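Local structure of beta-ketoacyl-[acyl-carrier-protein] synthase FabY (Pseudomonas aeruginosa, 4CW4) at residues A[92-97]-A[170-175]; A[314-319]-A[361-366]; A[97-102]-A[163-168]; A[52-57]-A[83-88]. The protein catalyses the condensation of acetyl-CoA with malonyl-ACP to acetoacetyl-ACP, the primer that initiates bacterial fatty acid synthesis. One frame throughout, in Å; residues are numbered along the deposited sequence.

Contact 1: residues A[92-97]-A[170-175]; sequences RRIEPQ and AGQLPT
A two-stranded antiparallel sheet, formed by strands 91-93 and 169-171, runs out here into two loops held together by a largely buried network of polar side chains. Arg92 and Ala170 make the hydrogen-bonded pair, with N-H...O angles of 165° and 167°. Beyond it Gln172, with CG anti to its carbonyl carbon, takes over the pairing. Gln172 NE2 donates almost straight to Arg93 O at 3.0 Å and also to Ala170 O in its own chain segment, while Gln172 OE1 accepts Glu95 N at 2.9 Å on a lone pair in the amide plane. The primary amide therefore continues the ladder where the backbones part, and these three bonds fix its rotation.

Arg92 starts from the crowded chi1 position (56°) and then extends to NE, which carries its guanidinium across to the loop 172-175. Arg92 NH1 meets Gln172 O at 2.9 Å and also binds Leu90 O; Arg92 NH2 reaches Leu173 O at 2.9 Å and Thr175 OG1 at 3.0 Å. Gln172 CB lies over one face of the group, and the guanidinium and amide planes are nearly parallel. Arg92 NE forms a salt bridge with Glu95 OE2 (2.9 Å), approaching from above the carboxylate plane. The Thr175 hydroxyl, OG1, donates to the syn lone pair of Glu95 OE1 at 2.6 Å, and Gln97 NE2 takes the anti one. Arg92 NE and these two donors are consistent with an ionised carboxylate.

Helix 74-87 leads into the first strand, Thr175 pairs with Ser88 just beyond that helix, and Gly171 pairs with Leu363 and Glu365 ahead of strand 366-374.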
loop_
_atom_site.group_PDB
_atom_site.type_symbol
_atom_site.label_atom_id
_atom_site.label_comp_id
_atom_site.label_asym_id
_atom_site.label_seq_id
_atom_site.Cartn_x
_atom_site.Cartn_y
_atom_site.Cartn_z
ATOM N N ARG A 92 -9.412 24.358 10.091
ATOM C CA ARG A 92 -9.169 25.808 10.141
ATOM C C ARG A 92 -8.188 26.205 9.049
ATOM O O ARG A 92 -7.664 25.333 8.351
ATOM C CB ARG A 92 -8.629 26.208 11.523
ATOM C CG ARG A 92 -7.359 25.478 11.955
ATOM C CD ARG A 92 -7.180 25.561 13.477
ATOM N NE ARG A 92 -5.841 25.145 13.897
ATOM C CZ ARG A 92 -5.447 23.890 14.079
ATOM N NH1 ARG A 92 -6.296 22.873 13.938
ATOM N NH2 ARG A 92 -4.193 23.650 14.428
ATOM N N ARG A 93 -7.902 27.496 8.931
ATOM C CA ARG A 93 -6.952 27.971 7.927
ATOM C C ARG A 93 -5.595 27.324 8.183
ATOM O O ARG A 93 -5.195 27.114 9.330
ATOM C CB ARG A 93 -6.834 29.508 7.957
ATOM C CG ARG A 93 -6.207 30.125 6.698
ATOM C CD ARG A 93 -6.307 31.652 6.702
ATOM N NE ARG A 93 -6.154 32.229 5.347
ATOM C CZ ARG A 93 -4.983 32.438 4.746
ATOM N NH1 ARG A 93 -3.832 32.141 5.364
ATOM N NH2 ARG A 93 -4.950 32.958 3.525
ATOM N N ILE A 94 -4.891 27.001 7.106
ATOM C CA ILE A 94 -3.591 26.349 7.190
ATOM C C ILE A 94 -2.554 27.277 7.813
ATOM O O ILE A 94 -2.380 28.413 7.364
ATOM C CB ILE A 94 -3.107 25.915 5.799
ATOM C CG1 ILE A 94 -4.053 24.853 5.217
ATOM C CG2 ILE A 94 -1.665 25.367 5.875
ATOM C CD1 ILE A 94 -3.809 24.554 3.758
ATOM N N GLU A 95 -1.869 26.772 8.829
ATOM C CA GLU A 95 -0.960 27.572 9.654
ATOM C C GLU A 95 0.485 27.453 9.187
ATOM O O GLU A 95 0.844 26.516 8.474
ATOM C CB GLU A 95 -1.146 27.191 11.129
ATOM C CG GLU A 95 -2.549 27.566 11.611
ATOM C CD GLU A 95 -2.860 27.149 13.025
ATOM O OE1 GLU A 95 -1.950 26.663 13.737
ATOM O OE2 GLU A 95 -4.032 27.336 13.428
ATOM N N PRO A 96 1.326 28.425 9.578
ATOM C CA PRO A 96 2.665 28.515 8.990
ATOM C C PRO A 96 3.589 27.335 9.232
ATOM O O PRO A 96 4.547 27.152 8.484
ATOM C CB PRO A 96 3.273 29.760 9.639
ATOM C CG PRO A 96 2.173 30.472 10.304
ATOM C CD PRO A 96 1.019 29.559 10.467
ATOM N N GLN A 97 3.326 26.557 10.268
ATOM C CA GLN A 97 4.147 25.403 10.567
ATOM C C GLN A 97 4.037 24.319 9.474
ATOM O O GLN A 97 4.849 23.399 9.437
ATOM C CB GLN A 97 3.836 24.838 11.961
ATOM C CG GLN A 97 2.410 24.309 12.182
ATOM C CD GLN A 97 1.454 25.358 12.706
ATOM O OE1 GLN A 97 1.664 26.561 12.522
ATOM N NE2 GLN A 97 0.383 24.908 13.364
ATOM N N ALA A 170 -7.308 23.186 6.293
ATOM C CA ALA A 170 -6.956 21.785 6.548
ATOM C C ALA A 170 -7.280 21.394 7.976
ATOM O O ALA A 170 -7.367 22.262 8.853
ATOM C CB ALA A 170 -5.483 21.557 6.293
ATOM N N GLY A 171 -7.433 20.090 8.202
ATOM C CA GLY A 171 -7.512 19.542 9.552
ATOM C C GLY A 171 -6.121 19.295 10.090
ATOM O O GLY A 171 -5.423 18.400 9.633
ATOM N N GLN A 172 -5.734 20.111 11.068
ATOM C CA GLN A 172 -4.366 20.186 11.589
ATOM C C GLN A 172 -4.317 19.787 13.044
ATOM O O GLN A 172 -5.221 20.150 13.801
ATOM C CB GLN A 172 -3.872 21.633 11.458
ATOM C CG GLN A 172 -3.736 22.095 10.010
ATOM C CD GLN A 172 -3.841 23.595 9.874
ATOM O OE1 GLN A 172 -2.855 24.316 10.036
ATOM N NE2 GLN A 172 -5.034 24.078 9.565
ATOM N N LEU A 173 -3.278 19.066 13.455
ATOM C CA LEU A 173 -3.086 18.824 14.881
ATOM C C LEU A 173 -3.151 20.125 15.672
ATOM O O LEU A 173 -2.836 21.193 15.143
ATOM C CB LEU A 173 -1.743 18.138 15.153
ATOM C CG LEU A 173 -1.544 16.731 14.577
ATOM C CD1 LEU A 173 -0.290 16.050 15.120
ATOM C CD2 LEU A 173 -2.760 15.861 14.817
ATOM N N PRO A 174 -3.572 20.045 16.948
ATOM C CA PRO A 174 -3.672 21.270 17.747
ATOM C C PRO A 174 -2.392 22.125 17.713
ATOM O O PRO A 174 -1.278 21.613 17.877
ATOM C CB PRO A 174 -3.952 20.750 19.156
ATOM C CG PRO A 174 -4.670 19.440 18.924
ATOM C CD PRO A 174 -3.968 18.856 17.727
ATOM N N THR A 175 -2.569 23.425 17.505
ATOM C CA THR A 175 -1.419 24.306 17.316
ATOM C C THR A 175 -0.533 24.262 18.546
ATOM O O THR A 175 -1.000 24.495 19.674
ATOM C CB THR A 175 -1.864 25.728 17.075
ATOM O OG1 THR A 175 -2.807 25.759 16.003
ATOM C CG2 THR A 175 -0.665 26.639 16.759
HETATM O O HOH W 1 -0.379 22.053 14.176
#

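Contact 2: residues A[314-319]-A[361-366]; sequences EAPILP and FTLAES
Glu365 takes the crowded chi1 position, CG between its backbone N and carbonyl carbon (61°), and is extended from there, so that its chain passes Ile317 at about a right angle. Ile317 CD1 rests against Glu365 CG at 3.9 Å. The carboxylate beyond is held from outside by a salt bridge from Arg190 to OE1, and by Tyr98 OH and Leu173 N on OE2. A water links OE1 to the backbone N of Ile317, the central residue of an inverse gamma turn.

Leu363 has CG anti to its backbone N (-170°), and its two methyls meet different parts of Pro316. Leu363 CD1 packs on Pro316 CG at 3.6 Å, whereas CD2 faces the carbonyl oxygen of Pro316. Ala364 O also approaches the ring, 3.2 Å from Pro316 CG, a buried carbonyl oxygen without a polar partner in the model. Glu314 and Ser366 close the contact as a hydrogen-bonded antiparallel pair, Ser366 N meeting Glu314 O nearly along the C=O axis at 3.0 Å.

In the thiolase-like fold this pair joins the end of strand 307-314 to the start of strand 366-374; helix 190-204 lies beside Ala315 and Glu365, and the backbone of His477, a predicted active-site residue, bonds Thr362 and Ala364.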
loop_
_atom_site.group_PDB
_atom_site.type_symbol
_atom_site.label_atom_id
_atom_site.label_comp_id
_atom_site.label_asym_id
_atom_site.label_seq_id
_atom_site.Cartn_x
_atom_site.Cartn_y
_atom_site.Cartn_z
ATOM N N GLU A 314 -1.386 9.363 8.302
ATOM C CA GLU A 314 -1.318 10.176 7.101
ATOM C C GLU A 314 -1.051 11.625 7.488
ATOM O O GLU A 314 -1.740 12.193 8.331
ATOM C CB GLU A 314 -2.610 10.081 6.285
ATOM C CG GLU A 314 -2.444 10.519 4.837
ATOM C CD GLU A 314 -2.214 9.369 3.887
ATOM O OE1 GLU A 314 -2.994 8.397 3.893
ATOM O OE2 GLU A 314 -1.274 9.454 3.080
ATOM N N ALA A 315 -0.046 12.216 6.846
ATOM C CA ALA A 315 0.331 13.600 7.053
ATOM C C ALA A 315 0.485 14.245 5.672
ATOM O O ALA A 315 1.585 14.412 5.159
ATOM C CB ALA A 315 1.645 13.692 7.855
ATOM N N PRO A 316 -0.648 14.589 5.045
ATOM C CA PRO A 316 -0.660 15.028 3.655
ATOM C C PRO A 316 -0.776 16.537 3.477
ATOM O O PRO A 316 -1.039 16.962 2.353
ATOM C CB PRO A 316 -1.922 14.371 3.143
ATOM C CG PRO A 316 -2.871 14.537 4.316
ATOM C CD PRO A 316 -2.016 14.404 5.560
ATOM N N ILE A 317 -0.576 17.331 4.528
ATOM C CA ILE A 317 -0.724 18.772 4.414
ATOM C C ILE A 317 0.577 19.342 3.829
ATOM O O ILE A 317 1.448 19.825 4.549
ATOM C CB ILE A 317 -1.117 19.445 5.731
ATOM C CG1 ILE A 317 -2.350 18.756 6.349
ATOM C CG2 ILE A 317 -1.395 20.910 5.476
ATOM C CD1 ILE A 317 -2.675 19.227 7.752
ATOM N N LEU A 318 0.670 19.251 2.499
ATOM C CA LEU A 318 1.859 19.588 1.720
ATOM C C LEU A 318 1.347 20.242 0.454
ATOM O O LEU A 318 0.281 19.861 -0.028
ATOM C CB LEU A 318 2.653 18.326 1.360
ATOM C CG LEU A 318 3.200 17.497 2.528
ATOM C CD1 LEU A 318 3.682 16.120 2.071
ATOM C CD2 LEU A 318 4.315 18.259 3.210
ATOM N N PRO A 319 2.093 21.218 -0.096
ATOM C CA PRO A 319 1.572 21.923 -1.276
ATOM C C PRO A 319 1.227 20.989 -2.442
ATOM O O PRO A 319 0.248 21.212 -3.132
ATOM C CB PRO A 319 2.721 22.853 -1.671
ATOM C CG PRO A 319 3.504 23.058 -0.419
ATOM C CD PRO A 319 3.369 21.785 0.375
ATOM N N PHE A 361 -13.954 18.288 -0.260
ATOM C CA PHE A 361 -13.449 17.860 1.023
ATOM C C PHE A 361 -12.287 18.731 1.497
ATOM O O PHE A 361 -11.729 19.535 0.740
ATOM C CB PHE A 361 -13.174 16.333 1.060
ATOM C CG PHE A 361 -11.888 15.851 0.414
ATOM C CD1 PHE A 361 -10.700 15.818 1.118
ATOM C CD2 PHE A 361 -11.917 15.284 -0.838
ATOM C CE1 PHE A 361 -9.551 15.303 0.577
ATOM C CE2 PHE A 361 -10.746 14.758 -1.403
ATOM C CZ PHE A 361 -9.573 14.778 -0.681
ATOM N N THR A 362 -11.957 18.581 2.773
ATOM C CA THR A 362 -10.838 19.252 3.400
ATOM C C THR A 362 -9.794 18.225 3.804
ATOM O O THR A 362 -10.092 17.274 4.522
ATOM C CB THR A 362 -11.325 20.000 4.648
ATOM O OG1 THR A 362 -12.161 21.088 4.239
ATOM C CG2 THR A 362 -10.159 20.537 5.481
ATOM N N LEU A 363 -8.569 18.439 3.349
ATOM C CA LEU A 363 -7.462 17.555 3.641
ATOM C C LEU A 363 -7.052 17.679 5.111
ATOM O O LEU A 363 -7.038 18.774 5.661
ATOM C CB LEU A 363 -6.305 17.946 2.732
ATOM C CG LEU A 363 -5.103 17.035 2.665
ATOM C CD1 LEU A 363 -5.488 15.695 2.092
ATOM C CD2 LEU A 363 -4.044 17.693 1.816
ATOM N N ALA A 364 -6.701 16.558 5.738
ATOM C CA ALA A 364 -6.343 16.529 7.143
ATOM C C ALA A 364 -5.243 15.511 7.420
ATOM O O ALA A 364 -5.027 14.575 6.649
ATOM C CB ALA A 364 -7.547 16.202 7.984
ATOM N N GLU A 365 -4.587 15.693 8.557
ATOM C CA GLU A 365 -3.614 14.724 9.059
ATOM C C GLU A 365 -4.148 14.027 10.306
ATOM O O GLU A 365 -4.785 14.635 11.164
ATOM C CB GLU A 365 -2.299 15.426 9.400
ATOM C CG GLU A 365 -2.398 16.495 10.479
ATOM C CD GLU A 365 -1.110 17.276 10.714
ATOM O OE1 GLU A 365 -0.100 17.070 9.992
ATOM O OE2 GLU A 365 -1.117 18.124 11.621
ATOM N N SER A 366 -3.858 12.736 10.415
ATOM C CA SER A 366 -4.290 11.946 11.563
ATOM C C SER A 366 -3.507 10.672 11.633
ATOM O O SER A 366 -3.187 10.076 10.601
ATOM C CB SER A 366 -5.757 11.570 11.436
ATOM O OG SER A 366 -6.207 10.880 12.602
HETATM O O HOH W 2 0.380 16.818 7.244
#

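Contact 3: residues A[97-102]-A[163-168]; sequences QYLDPD and RALTVK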
loop_
_atom_site.group_PDB
_atom_site.type_symbol
_atom_site.label_atom_id
_atom_site.label_comp_id
_atom_site.label_asym_id
_atom_site.label_seq_id
_atom_site.Cartn_x
_atom_site.Cartn_y
_atom_site.Cartn_z
ATOM N N GLN A 97 3.326 26.557 10.268
ATOM C CA GLN A 97 4.147 25.403 10.567
ATOM C C GLN A 97 4.037 24.319 9.474
ATOM O O GLN A 97 4.849 23.399 9.437
ATOM C CB GLN A 97 3.836 24.838 11.961
ATOM C CG GLN A 97 2.410 24.309 12.182
ATOM C CD GLN A 97 1.454 25.358 12.706
ATOM O OE1 GLN A 97 1.664 26.561 12.522
ATOM N NE2 GLN A 97 0.383 24.908 13.364
ATOM N N TYR A 98 3.028 24.434 8.608
ATOM C CA TYR A 98 2.892 23.581 7.418
ATOM C C TYR A 98 3.395 24.262 6.157
ATOM O O TYR A 98 4.282 23.756 5.470
ATOM C CB TYR A 98 1.425 23.163 7.207
ATOM C CG TYR A 98 0.880 22.457 8.407
ATOM C CD1 TYR A 98 1.088 21.104 8.588
ATOM C CD2 TYR A 98 0.205 23.148 9.384
ATOM C CE1 TYR A 98 0.627 20.452 9.713
ATOM C CE2 TYR A 98 -0.263 22.513 10.506
ATOM C CZ TYR A 98 -0.052 21.173 10.669
ATOM O OH TYR A 98 -0.532 20.597 11.815
ATOM N N LEU A 99 2.779 25.391 5.838
ATOM C CA LEU A 99 3.057 26.137 4.610
ATOM C C LEU A 99 2.275 27.439 4.649
ATOM O O LEU A 99 1.377 27.612 5.485
ATOM C CB LEU A 99 2.634 25.333 3.374
ATOM C CG LEU A 99 1.190 24.822 3.387
ATOM C CD1 LEU A 99 0.298 25.751 2.568
ATOM C CD2 LEU A 99 1.082 23.385 2.891
ATOM N N ASP A 100 2.625 28.362 3.761
ATOM C CA ASP A 100 1.862 29.575 3.610
ATOM C C ASP A 100 0.980 29.399 2.383
ATOM O O ASP A 100 1.485 29.393 1.262
ATOM C CB ASP A 100 2.809 30.763 3.423
ATOM C CG ASP A 100 2.090 32.096 3.322
ATOM O OD1 ASP A 100 0.877 32.134 3.034
ATOM O OD2 ASP A 100 2.780 33.121 3.498
ATOM N N PRO A 101 -0.345 29.319 2.576
ATOM C CA PRO A 101 -1.170 29.009 1.410
ATOM C C PRO A 101 -1.302 30.176 0.438
ATOM O O PRO A 101 -1.933 30.008 -0.592
ATOM C CB PRO A 101 -2.521 28.627 2.039
ATOM C CG PRO A 101 -2.540 29.443 3.296
ATOM C CD PRO A 101 -1.150 29.390 3.814
ATOM N N ASP A 102 -0.728 31.333 0.775
ATOM C CA ASP A 102 -0.598 32.429 -0.175
ATOM C C ASP A 102 0.819 32.568 -0.751
ATOM O O ASP A 102 1.085 33.479 -1.536
ATOM C CB ASP A 102 -1.003 33.737 0.500
ATOM C CG ASP A 102 -2.470 33.774 0.832
ATOM O OD1 ASP A 102 -3.286 33.554 -0.099
ATOM O OD2 ASP A 102 -2.811 34.000 2.014
ATOM N N ARG A 163 3.540 31.266 -5.223
ATOM C CA ARG A 163 2.159 31.335 -5.680
ATOM C C ARG A 163 1.193 31.022 -4.555
ATOM O O ARG A 163 1.571 30.462 -3.531
ATOM C CB ARG A 163 1.924 30.381 -6.855
ATOM C CG ARG A 163 2.068 28.899 -6.483
ATOM C CD ARG A 163 1.912 27.993 -7.685
ATOM N NE ARG A 163 0.575 28.126 -8.265
ATOM C CZ ARG A 163 -0.503 27.461 -7.860
ATOM N NH1 ARG A 163 -0.423 26.570 -6.881
ATOM N NH2 ARG A 163 -1.667 27.691 -8.446
ATOM N N ALA A 164 -0.062 31.384 -4.772
ATOM C CA ALA A 164 -1.111 31.094 -3.812
ATOM C C ALA A 164 -1.831 29.815 -4.219
ATOM O O ALA A 164 -2.044 29.564 -5.397
ATOM C CB ALA A 164 -2.080 32.236 -3.731
ATOM N N LEU A 165 -2.176 29.005 -3.228
ATOM C CA LEU A 165 -3.034 27.843 -3.451
ATOM C C LEU A 165 -4.482 28.316 -3.434
ATOM O O LEU A 165 -4.829 29.262 -2.731
ATOM C CB LEU A 165 -2.829 26.811 -2.342
ATOM C CG LEU A 165 -1.430 26.227 -2.143
ATOM C CD1 LEU A 165 -1.385 25.353 -0.901
ATOM C CD2 LEU A 165 -1.026 25.404 -3.354
ATOM N N THR A 166 -5.342 27.659 -4.195
ATOM C CA THR A 166 -6.766 27.999 -4.152
ATOM C C THR A 166 -7.437 27.520 -2.854
ATOM O O THR A 166 -8.505 27.988 -2.508
ATOM C CB THR A 166 -7.522 27.394 -5.331
ATOM O OG1 THR A 166 -7.422 25.975 -5.255
ATOM C CG2 THR A 166 -6.946 27.907 -6.664
ATOM N N VAL A 167 -6.799 26.578 -2.168
ATOM C CA VAL A 167 -7.283 25.985 -0.921
ATOM C C VAL A 167 -6.494 26.578 0.236
ATOM O O VAL A 167 -5.265 26.664 0.165
ATOM C CB VAL A 167 -7.080 24.450 -0.978
ATOM C CG1 VAL A 167 -7.300 23.785 0.378
ATOM C CG2 VAL A 167 -8.006 23.861 -2.037
ATOM N N LYS A 168 -7.187 26.993 1.294
ATOM C CA LYS A 168 -6.524 27.673 2.409
ATOM C C LYS A 168 -6.690 26.947 3.741
ATOM O O LYS A 168 -6.213 27.454 4.748
ATOM C CB LYS A 168 -7.058 29.108 2.605
ATOM C CG LYS A 168 -7.193 29.969 1.341
ATOM C CD LYS A 168 -5.874 30.346 0.731
ATOM C CE LYS A 168 -6.078 31.225 -0.511
ATOM N NZ LYS A 168 -4.786 31.500 -1.156
#
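Lys168 sets CG anti to its carbonyl carbon (chi1 -46°), bends at chi2 (-69°) and then runs straight to NZ; Asp102, also with CG anti to the carbonyl carbon (-67°), turns OD1 to meet it. The salt bridge joins two loops, one leading from strand 91-93 to strand 104-112 and the other from strand 155-163 to strand 169-171, where the long beta excursion leaves and rejoins the ketosynthase body. The two side chains cross at about a right angle, and Lys168 NZ stands above the carboxylate plane, 2.8 Å from Asp102 OD1. Lys168 NZ also donates to Leu165 O at 2.7 Å, nearly along its C=O axis, and makes a weak bond to Pro101 O. Asp102 OD2 has its own partner in Arg93, so the carboxylate sits between two cations and is probably ionised.

Pro101 O is the hub of the backbone, accepting Leu165 N at 2.8 Å. An Asx turn, with Asp102 N donating to Asp100 OD1, shapes the chain around it. Leu165 also packs on Ile322 of helix 319-327. Leu99, in the crowded chi1 position, crosses Leu165 at about a right angle, the two CD1 methyls meeting at 3.9 Å.

Contact 4: residues A[52-57]-A[83-88]; sequences VMMKLV and ERIFAS. With SO4 (sulfate ion), chain B.
Met54 leaves the end of helix 40-53 with its CB pointing toward 83-88 and CG lying anti to the carbonyl carbon. CB and CG have Pro174 and Thr175 beside them, in the loop after strand 169-171. The chain stays extended to SD, and Met54 SD touches Ile85 CG2 at 4.1 Å before the chain bends at chi3 (77°). That bend puts the terminal methyl against the end of the second helix: Met54 CE lies 3.9 Å from Ile85 O and only 3.3 Å from Ser88 CB, tighter than a usual carbon-carbon contact. The methyl thus covers the last turn, where Ser88 N bonds back to Ile85 O.

Two residues on, Leu56 sends CD1 to the other branch of the same isoleucine, meeting Ile85 CG1 at 3.8 Å. Ile85 has CG1 anti to its carbonyl carbon and CG2 anti to its backbone N, so one branch faces each partner; Leu47 and Leu50 of helix 40-53 also touch it.

Arg84 bends at chi3 (-80°) and presents the edge of its guanidinium to a sulfate ion, probably from the crystallisation liquor. Arg84 NH1 binds sulfate O4 at 2.9 Å and Arg84 NH2 binds sulfate O3 at 3.0 Å, both N-H...O angles being 163°. NH2 also reaches Arg80 O, and Arg80 NE, Tyr81 OH and Glu67 N also bind the anion.

No hydrogen bond is assigned between the segments. The arrangement is apolar packing of the segment just past the end of helix 40-53 on the last turn of helix 74-87, with Lys55, at positive phi, closing the first helix in a Schellman motif.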
loop_
_atom_site.group_PDB
_atom_site.type_symbol
_atom_site.label_atom_id
_atom_site.label_comp_id
_atom_site.label_asym_id
_atom_site.label_seq_id
_atom_site.Cartn_x
_atom_site.Cartn_y
_atom_site.Cartn_z
ATOM N N VAL A 52 -2.151 21.978 27.732
ATOM C CA VAL A 52 -0.791 21.500 27.955
ATOM C C VAL A 52 -0.162 21.076 26.634
ATOM O O VAL A 52 0.986 21.429 26.329
ATOM C CB VAL A 52 -0.763 20.332 28.962
ATOM C CG1 VAL A 52 0.625 19.685 29.021
ATOM C CG2 VAL A 52 -1.176 20.823 30.339
ATOM N N MET A 53 -0.917 20.325 25.830
ATOM C CA MET A 53 -0.436 19.863 24.524
ATOM C C MET A 53 -0.010 21.030 23.645
ATOM O O MET A 53 0.969 20.934 22.885
ATOM C CB MET A 53 -1.531 19.105 23.759
ATOM C CG MET A 53 -1.721 17.668 24.176
ATOM S SD MET A 53 -3.206 16.931 23.469
ATOM C CE MET A 53 -2.741 16.813 21.739
ATOM N N MET A 54 -0.782 22.112 23.735
ATOM C CA MET A 54 -0.618 23.274 22.862
ATOM C C MET A 54 0.377 24.292 23.433
ATOM O O MET A 54 0.632 25.328 22.815
ATOM C CB MET A 54 -1.988 23.929 22.665
ATOM C CG MET A 54 -2.979 22.997 21.931
ATOM S SD MET A 54 -4.699 23.483 21.953
ATOM C CE MET A 54 -4.709 24.782 20.731
ATOM N N LYS A 55 0.933 23.990 24.601
ATOM C CA LYS A 55 1.892 24.860 25.285
ATOM C C LYS A 55 1.300 26.194 25.729
ATOM O O LYS A 55 2.024 27.187 25.863
ATOM C CB LYS A 55 3.126 25.133 24.415
ATOM C CG LYS A 55 3.668 23.943 23.650
ATOM C CD LYS A 55 4.406 22.966 24.523
ATOM C CE LYS A 55 5.404 22.160 23.685
ATOM N NZ LYS A 55 5.864 20.964 24.430
ATOM N N LEU A 56 -0.002 26.221 25.970
ATOM C CA LEU A 56 -0.671 27.419 26.462
ATOM C C LEU A 56 -0.544 27.544 27.982
ATOM O O LEU A 56 -0.556 28.646 28.530
ATOM C CB LEU A 56 -2.144 27.404 26.066
ATOM C CG LEU A 56 -2.400 27.549 24.567
ATOM C CD1 LEU A 56 -3.853 27.301 24.251
ATOM C CD2 LEU A 56 -1.969 28.941 24.064
ATOM N N VAL A 57 -0.433 26.403 28.649
ATOM C CA VAL A 57 -0.157 26.389 30.079
ATOM C C VAL A 57 0.963 25.410 30.336
ATOM O O VAL A 57 1.199 24.511 29.551
ATOM C CB VAL A 57 -1.385 26.009 30.952
ATOM C CG1 VAL A 57 -2.561 26.955 30.690
ATOM C CG2 VAL A 57 -1.793 24.582 30.744
ATOM N N GLU A 83 -11.367 29.984 24.254
ATOM C CA GLU A 83 -11.471 30.607 22.947
ATOM C C GLU A 83 -10.240 30.287 22.079
ATOM O O GLU A 83 -10.367 29.928 20.915
ATOM C CB GLU A 83 -11.658 32.124 23.101
ATOM C CG GLU A 83 -11.848 32.859 21.782
ATOM C CD GLU A 83 -11.966 34.377 21.913
ATOM O OE1 GLU A 83 -12.024 34.917 23.044
ATOM O OE2 GLU A 83 -11.996 35.039 20.856
ATOM N N ARG A 84 -9.042 30.422 22.635
ATOM C CA ARG A 84 -7.819 30.088 21.886
ATOM C C ARG A 84 -7.723 28.610 21.524
ATOM O O ARG A 84 -7.314 28.266 20.420
ATOM C CB ARG A 84 -6.577 30.486 22.684
ATOM C CG ARG A 84 -6.225 31.971 22.578
ATOM C CD ARG A 84 -5.092 32.338 23.499
ATOM N NE ARG A 84 -5.567 32.530 24.861
ATOM C CZ ARG A 84 -4.790 32.912 25.874
ATOM N NH1 ARG A 84 -3.493 33.121 25.671
ATOM N NH2 ARG A 84 -5.308 33.087 27.087
ATOM N N ILE A 85 -8.069 27.746 22.474
ATOM C CA ILE A 85 -8.026 26.308 22.241
ATOM C C ILE A 85 -8.966 25.961 21.098
ATOM O O ILE A 85 -8.589 25.238 20.171
ATOM C CB ILE A 85 -8.398 25.522 23.508
ATOM C CG1 ILE A 85 -7.319 25.721 24.583
ATOM C CG2 ILE A 85 -8.569 24.042 23.182
ATOM C CD1 ILE A 85 -7.751 25.345 26.022
ATOM N N PHE A 86 -10.171 26.522 21.117
ATOM C CA PHE A 86 -11.149 26.199 20.092
ATOM C C PHE A 86 -10.702 26.679 18.726
ATOM O O PHE A 86 -10.875 25.974 17.734
ATOM C CB PHE A 86 -12.514 26.801 20.416
ATOM C CG PHE A 86 -13.182 26.224 21.662
ATOM C CD1 PHE A 86 -12.874 24.970 22.134
ATOM C CD2 PHE A 86 -14.126 26.961 22.335
ATOM C CE1 PHE A 86 -13.490 24.458 23.254
ATOM C CE2 PHE A 86 -14.751 26.469 23.461
ATOM C CZ PHE A 86 -14.431 25.221 23.928
ATOM N N ALA A 87 -10.106 27.866 18.684
ATOM C CA ALA A 87 -9.664 28.447 17.431
ATOM C C ALA A 87 -8.452 27.725 16.833
ATOM O O ALA A 87 -8.195 27.845 15.637
ATOM C CB ALA A 87 -9.357 29.943 17.611
ATOM N N SER A 88 -7.706 27.011 17.670
ATOM C CA SER A 88 -6.459 26.352 17.277
ATOM C C SER A 88 -6.568 24.815 17.242
ATOM O O SER A 88 -5.560 24.098 17.288
ATOM C CB SER A 88 -5.334 26.759 18.212
ATOM O OG SER A 88 -5.014 28.125 18.041
HETATM S S SO4 B . -1.698 33.727 28.986
HETATM O O1 SO4 B . -1.298 34.996 29.594
HETATM O O2 SO4 B . -0.969 32.634 29.629
HETATM O O3 SO4 B . -3.138 33.534 29.163
HETATM O O4 SO4 B . -1.363 33.751 27.563
#

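Contact 2 lies deepest, its centre about 10 Å from that of the chain and beside His477, a predicted active-site residue; contacts 3 and 4, with centres about 23 and 22 Å out, are only partly buried. Contact 1 stands between them and touches all three others. It shares Gln97 with contact 3 and is tied to it by Ile94 N to Lys168 O and the Arg93-Asp102 salt bridge. Toward contact 2, Gly171 N bonds Leu363 O; contact 3 reaches contact 2 through Tyr98 OH and Glu365 OE2. Contacts 3 and 4 do not meet. Chemistry differs accordingly: dense, mostly buried polar bonding in contact 1, strand pairing with proline packing in contact 2, an edge salt bridge from buried Lys168 to exposed Asp102 in contact 3, and apolar helix ends in contact 4.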